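Local coordinates for TRAP dicarboxylate transporter, DctP subunit (Sulfurospirillum deleyianum, PDB 4OVS), which probably delivers dicarboxylates to a TRAP transporter as its periplasmic solute-binding subunit, and here holds succinate, at residues F91-S96 and R169-H174; W143-K148 and G232-L237. One frame throughout, in Å; residues are numbered along the deposited sequence.

Contact 1 of 2, residues F91-S96 and R169-H174. With SIN (succinic acid), chain C.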
loop_
_atom_site.group_PDB
_atom_site.type_symbol
_atom_site.label_atom_id
_atom_site.label_comp_id
_atom_site.label_asym_id
_atom_site.label_seq_id
_atom_site.Cartn_x
_atom_site.Cartn_y
_atom_site.Cartn_z
ATOM N N PHE A 91 3.760 2.188 2.455
ATOM C CA PHE A 91 4.356 2.939 3.555
ATOM C C PHE A 91 4.813 2.016 4.688
ATOM O O PHE A 91 5.867 2.200 5.296
ATOM C CB PHE A 91 3.347 3.995 4.075
ATOM C CG PHE A 91 2.862 4.983 3.008
ATOM C CD1 PHE A 91 3.687 5.362 1.974
ATOM C CD2 PHE A 91 1.571 5.469 3.029
ATOM C CE1 PHE A 91 3.244 6.209 0.992
ATOM C CE2 PHE A 91 1.110 6.309 2.043
ATOM C CZ PHE A 91 1.946 6.700 1.043
ATOM N N SER A 92 3.992 1.049 5.015
ATOM C CA SER A 92 4.314 0.107 6.113
ATOM C C SER A 92 5.656 -0.585 5.912
ATOM O O SER A 92 6.328 -0.945 6.873
ATOM C CB SER A 92 3.260 -1.013 6.218
ATOM O OG SER A 92 1.977 -0.536 6.606
ATOM N N LYS A 93 6.024 -0.793 4.657
ATOM C CA LYS A 93 7.202 -1.536 4.304
ATOM C C LYS A 93 8.477 -0.744 4.654
ATOM O O LYS A 93 9.538 -1.317 4.765
ATOM C CB LYS A 93 7.175 -1.885 2.818
ATOM C CG LYS A 93 5.933 -2.623 2.345
ATOM C CD LYS A 93 5.886 -4.080 2.765
ATOM C CE LYS A 93 4.446 -4.619 2.803
ATOM N NZ LYS A 93 3.812 -4.801 1.485
ATOM N N PHE A 94 8.346 0.564 4.856
ATOM C CA PHE A 94 9.470 1.429 5.227
ATOM C C PHE A 94 9.654 1.603 6.734
ATOM O O PHE A 94 10.628 2.213 7.193
ATOM C CB PHE A 94 9.264 2.838 4.643
ATOM C CG PHE A 94 9.378 2.913 3.128
ATOM C CD1 PHE A 94 10.607 3.123 2.515
ATOM C CD2 PHE A 94 8.254 2.791 2.327
ATOM C CE1 PHE A 94 10.721 3.210 1.154
ATOM C CE2 PHE A 94 8.360 2.874 0.937
ATOM C CZ PHE A 94 9.580 3.079 0.354
ATOM N N THR A 95 8.716 1.100 7.517
ATOM C CA THR A 95 8.658 1.514 8.915
ATOM C C THR A 95 9.793 0.996 9.802
ATOM O O THR A 95 10.002 1.530 10.877
ATOM C CB THR A 95 7.268 1.229 9.546
ATOM O OG1 THR A 95 7.022 -0.186 9.635
ATOM C CG2 THR A 95 6.155 1.921 8.707
ATOM N N SER A 96 10.541 -0.011 9.359
ATOM C CA SER A 96 11.724 -0.400 10.110
ATOM C C SER A 96 12.920 0.534 9.838
ATOM O O SER A 96 13.697 0.768 10.732
ATOM C CB SER A 96 12.111 -1.860 9.865
ATOM O OG SER A 96 12.544 -2.088 8.534
ATOM N N ARG A 169 -3.871 -11.233 9.342
ATOM C CA ARG A 169 -2.623 -10.857 8.684
ATOM C C ARG A 169 -2.445 -9.330 8.721
ATOM O O ARG A 169 -3.407 -8.591 8.530
ATOM C CB ARG A 169 -2.635 -11.320 7.223
ATOM C CG ARG A 169 -1.314 -11.112 6.478
ATOM C CD ARG A 169 -1.360 -9.826 5.693
ATOM N NE ARG A 169 -0.077 -9.448 5.112
ATOM C CZ ARG A 169 0.052 -8.523 4.161
ATOM N NH1 ARG A 169 -1.039 -7.932 3.678
ATOM N NH2 ARG A 169 1.267 -8.189 3.689
ATOM N N ILE A 170 -1.224 -8.869 8.965
ATOM C CA ILE A 170 -0.863 -7.458 8.773
ATOM C C ILE A 170 0.451 -7.332 8.022
ATOM O O ILE A 170 1.257 -8.262 7.990
ATOM C CB ILE A 170 -0.645 -6.731 10.089
ATOM C CG1 ILE A 170 0.362 -7.491 10.953
ATOM C CG2 ILE A 170 -1.952 -6.582 10.819
ATOM C CD1 ILE A 170 0.817 -6.687 12.186
HETATM N N MSE A 171 0.672 -6.173 7.437
HETATM C CA MSE A 171 2.003 -5.782 7.001
HETATM C C MSE A 171 2.850 -5.453 8.234
HETATM O O MSE A 171 2.309 -5.288 9.349
HETATM C CB MSE A 171 1.905 -4.567 6.105
HETATM C CG MSE A 171 1.083 -4.766 4.818
HETATM SE SE MSE A 171 0.764 -2.999 3.907
HETATM C CE MSE A 171 -0.469 -2.201 5.195
ATOM N N SER A 172 4.165 -5.333 8.036
ATOM C CA SER A 172 5.090 -5.260 9.164
ATOM C C SER A 172 5.191 -3.865 9.712
ATOM O O SER A 172 6.065 -3.109 9.325
ATOM C CB SER A 172 6.495 -5.688 8.765
ATOM O OG SER A 172 7.319 -5.750 9.929
ATOM N N SER A 173 4.312 -3.542 10.644
ATOM C CA SER A 173 4.223 -2.203 11.160
ATOM C C SER A 173 3.714 -2.226 12.576
ATOM O O SER A 173 2.659 -2.797 12.841
ATOM C CB SER A 173 3.233 -1.408 10.318
ATOM O OG SER A 173 2.909 -0.185 10.968
ATOM N N HIS A 174 4.435 -1.585 13.490
ATOM C CA HIS A 174 4.012 -1.565 14.888
ATOM C C HIS A 174 2.674 -0.867 15.051
ATOM O O HIS A 174 1.895 -1.225 15.921
ATOM C CB HIS A 174 5.073 -0.939 15.793
ATOM C CG HIS A 174 6.370 -1.681 15.775
ATOM N ND1 HIS A 174 7.586 -1.054 15.614
ATOM C CD2 HIS A 174 6.639 -3.003 15.891
ATOM C CE1 HIS A 174 8.551 -1.956 15.640
ATOM N NE2 HIS A 174 8.003 -3.146 15.802
HETATM C C1 SIN C . 0.125 -5.363 1.388
HETATM O O1 SIN C . 1.193 -5.884 1.818
HETATM O O2 SIN C . -1.005 -5.590 1.869
HETATM C C2 SIN C . 0.227 -4.332 0.287
HETATM C C3 SIN C . 0.728 -4.929 -1.019
HETATM C C4 SIN C . 0.818 -3.753 -1.962
HETATM O O3 SIN C . 1.930 -3.320 -2.372
HETATM O O4 SIN C . -0.255 -3.203 -2.303
HETATM O O HOH W 1 7.276 -0.623 12.321
#
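The guanidinium of R169 meets one succinate carboxylate along its edge, with SIN C1 lying in its plane, while the backbone N of the nearby M171 sits 4.0 Å above one face. NH1 donates to SIN O2 and NH2 to SIN O1, each at 3.0 Å and each nearly straight at 166°, a bidentate pair of hydrogen bonds that fixes the carboxylate's rotation. From the other segment K93 NZ adds a bond to SIN O1 at 2.9 Å, so that oxygen is gripped by both basic side chains. K93 starts with CG anti to its carbonyl carbon and gets there by bending at chi2 (-74°) and chi4 (71°). D72 forms a salt bridge with K93 NZ, and L190 O takes the N-H of R169 NE.

This is the ligand site of a TRAP solute-binding protein, in which an arginine paired with the substrate carboxylate is the family's hallmark. Selenomethionine M171 forms the floor beneath that carboxylate: its CG comes within 3.2 Å of SIN O1 and its SE within 3.5 Å of SIN C1, and the K93 chain crosses it at about a right angle. Bent at chi3, M171 turns its methyl CE back to S92 OG, 3.3 Å off. That hydroxyl bonds to D105, as does S173 OG at the N-cap of helix 174-181. No direct hydrogen bond joins the two segments; T95 OG1, which donates to S92 O, instead receives a water at 2.7 Å that in turn accepts from H174 N.

Contact 2 of 2, residues W143-K148 and G232-L237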
loop_
_atom_site.group_PDB
_atom_site.type_symbol
_atom_site.label_atom_id
_atom_site.label_comp_id
_atom_site.label_asym_id
_atom_site.label_seq_id
_atom_site.Cartn_x
_atom_site.Cartn_y
_atom_site.Cartn_z
ATOM N N TRP A 143 2.374 7.277 -4.801
ATOM C CA TRP A 143 1.276 6.616 -5.526
ATOM C C TRP A 143 0.168 6.174 -4.571
ATOM O O TRP A 143 0.433 5.942 -3.397
ATOM C CB TRP A 143 1.804 5.397 -6.257
ATOM C CG TRP A 143 2.599 5.648 -7.495
ATOM C CD1 TRP A 143 3.122 6.832 -7.917
ATOM C CD2 TRP A 143 3.010 4.668 -8.448
ATOM N NE1 TRP A 143 3.787 6.651 -9.115
ATOM C CE2 TRP A 143 3.729 5.329 -9.459
ATOM C CE3 TRP A 143 2.794 3.279 -8.575
ATOM C CZ2 TRP A 143 4.230 4.666 -10.586
ATOM C CZ3 TRP A 143 3.273 2.645 -9.681
ATOM C CH2 TRP A 143 3.976 3.331 -10.682
ATOM N N ASP A 144 -1.075 6.033 -5.091
ATOM C CA ASP A 144 -2.293 5.792 -4.308
ATOM C C ASP A 144 -2.723 4.318 -4.505
ATOM O O ASP A 144 -2.621 3.808 -5.618
ATOM C CB ASP A 144 -3.431 6.645 -4.897
ATOM C CG ASP A 144 -4.716 6.554 -4.124
ATOM O OD1 ASP A 144 -4.738 6.066 -2.973
ATOM O OD2 ASP A 144 -5.753 7.018 -4.674
ATOM N N ALA A 145 -3.164 3.671 -3.441
ATOM C CA ALA A 145 -3.923 2.429 -3.568
ATOM C C ALA A 145 -5.347 2.720 -3.192
ATOM O O ALA A 145 -6.175 2.812 -4.057
ATOM C CB ALA A 145 -3.328 1.256 -2.712
ATOM N N GLY A 146 -5.617 2.856 -1.888
ATOM C CA GLY A 146 -6.903 3.265 -1.420
ATOM C C GLY A 146 -7.049 3.011 0.063
ATOM O O GLY A 146 -6.141 2.516 0.722
ATOM N N PHE A 147 -8.219 3.351 0.584
ATOM C CA PHE A 147 -8.548 3.044 1.953
ATOM C C PHE A 147 -8.798 1.543 2.123
ATOM O O PHE A 147 -9.190 0.857 1.188
ATOM C CB PHE A 147 -9.763 3.858 2.390
ATOM C CG PHE A 147 -9.458 5.303 2.610
ATOM C CD1 PHE A 147 -8.999 5.755 3.843
ATOM C CD2 PHE A 147 -9.595 6.198 1.585
ATOM C CE1 PHE A 147 -8.711 7.065 4.036
ATOM C CE2 PHE A 147 -9.301 7.511 1.781
ATOM C CZ PHE A 147 -8.864 7.947 3.016
ATOM N N LYS A 148 -8.573 1.068 3.340
ATOM C CA LYS A 148 -8.494 -0.349 3.646
ATOM C C LYS A 148 -9.815 -0.841 4.250
ATOM O O LYS A 148 -10.519 -0.072 4.916
ATOM C CB LYS A 148 -7.367 -0.606 4.643
ATOM C CG LYS A 148 -5.964 -0.374 4.114
ATOM C CD LYS A 148 -4.915 -0.816 5.139
ATOM C CE LYS A 148 -5.073 -0.028 6.433
ATOM N NZ LYS A 148 -3.905 -0.165 7.335
ATOM N N GLY A 232 -8.272 2.642 7.636
ATOM C CA GLY A 232 -6.911 3.155 7.481
ATOM C C GLY A 232 -6.558 3.273 6.000
ATOM O O GLY A 232 -7.345 2.835 5.144
ATOM N N TYR A 233 -5.391 3.833 5.679
ATOM C CA TYR A 233 -5.051 4.124 4.272
ATOM C C TYR A 233 -3.804 3.339 3.849
ATOM O O TYR A 233 -2.942 3.089 4.655
ATOM C CB TYR A 233 -4.853 5.657 4.033
ATOM C CG TYR A 233 -4.395 5.910 2.623
ATOM C CD1 TYR A 233 -5.305 5.932 1.570
ATOM C CD2 TYR A 233 -3.051 6.038 2.325
ATOM C CE1 TYR A 233 -4.878 6.089 0.229
ATOM C CE2 TYR A 233 -2.619 6.241 0.993
ATOM C CZ TYR A 233 -3.551 6.251 -0.042
ATOM O OH TYR A 233 -3.121 6.377 -1.358
ATOM N N LEU A 234 -3.724 2.969 2.574
ATOM C CA LEU A 234 -2.582 2.268 2.029
ATOM C C LEU A 234 -2.171 2.966 0.729
ATOM O O LEU A 234 -2.988 3.156 -0.191
ATOM C CB LEU A 234 -2.918 0.801 1.778
ATOM C CG LEU A 234 -1.759 -0.207 1.627
ATOM C CD1 LEU A 234 -2.297 -1.646 1.792
ATOM C CD2 LEU A 234 -1.096 -0.104 0.263
ATOM N N GLY A 235 -0.907 3.383 0.703
ATOM C CA GLY A 235 -0.290 4.031 -0.448
ATOM C C GLY A 235 1.188 3.662 -0.550
ATOM O O GLY A 235 1.713 3.005 0.334
ATOM N N TYR A 236 1.849 4.153 -1.597
ATOM C CA TYR A 236 3.200 3.740 -1.946
ATOM C C TYR A 236 4.155 4.944 -2.143
ATOM O O TYR A 236 3.732 6.035 -2.496
ATOM C CB TYR A 236 3.134 2.980 -3.261
ATOM C CG TYR A 236 2.030 1.940 -3.375
ATOM C CD1 TYR A 236 2.158 0.715 -2.737
ATOM C CD2 TYR A 236 0.878 2.164 -4.140
ATOM C CE1 TYR A 236 1.182 -0.268 -2.820
ATOM C CE2 TYR A 236 -0.117 1.158 -4.246
ATOM C CZ TYR A 236 0.064 -0.053 -3.591
ATOM O OH TYR A 236 -0.869 -1.052 -3.613
ATOM N N LEU A 237 5.446 4.721 -1.920
ATOM C CA LEU A 237 6.484 5.684 -2.271
ATOM C C LEU A 237 7.385 4.978 -3.266
ATOM O O LEU A 237 7.916 3.894 -2.993
ATOM C CB LEU A 237 7.268 6.140 -1.065
ATOM C CG LEU A 237 8.491 7.000 -1.448
ATOM C CD1 LEU A 237 8.088 8.311 -2.087
ATOM C CD2 LEU A 237 9.347 7.244 -0.254
HETATM O O HOH W 2 -1.800 0.943 5.994
#
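Y233, Y236 and K148 bury the most surface where strands 137-152 and 233-241 run antiparallel with a classic beta bulge, A145 and G146 both facing L234. The N-H groups of both bulge residues converge on L234 O, in its carbonyl plane, and the bond from A145 N is the longer and more bent, at 3.3 Å and 136°. Y233, with CG anti to its N (chi1 175°), lays its ring along the bulge as far as D144, whose OD1 lies in the ring plane at the hydroxyl end; Y233 OH is modelled only 2.3 Å from D144 OD1, so short that the exact length of this hydrogen bond is doubtful. The other carboxylate oxygen of D144 pairs with K113. An edge of the same ring is presented to the face of F147, a T-shaped stack with CD1 over the ring centre and planes at 74°.

Y236 lies on the other face of the sheet, where CD2 rests on W143 CB and CE2 touches A145 CB at 3.6 Å. Its OH reaches succinate O4, so a phenylalanine here would probably keep the packing on A145 but leave that carboxylate oxygen without this donor. K148 spans the far end of the pair, its CG against L234 CB and its CE 3.6 Å from G232 C. NZ, salt-bridged to E208, also donates to a water 2.7 Å away, which is 2.8 Å from Y233 O and may donate to it.

How the contacts relate
Centres 13 Å apart, the two contacts form adjoining parts of one succinate site: contact 1 supplies K93 and R169 at one carboxylate, contact 2 supplies Y236 at the other, and K40 and N213 complete the set. Their segments alternate along the chain, 91-96, 143-148, 169-174 and then 232-237, so residues far apart in sequence are brought together around a single ligand. Strand 233-241 links the two directly. F91 N probably bonds to G235 O at 3.1 Å, and the F91 ring packs on Y233 and Y236. The loop carrying K93 is thereby anchored to the mixed sheet, whereas R169 arrives from the separate two-stranded parallel sheet.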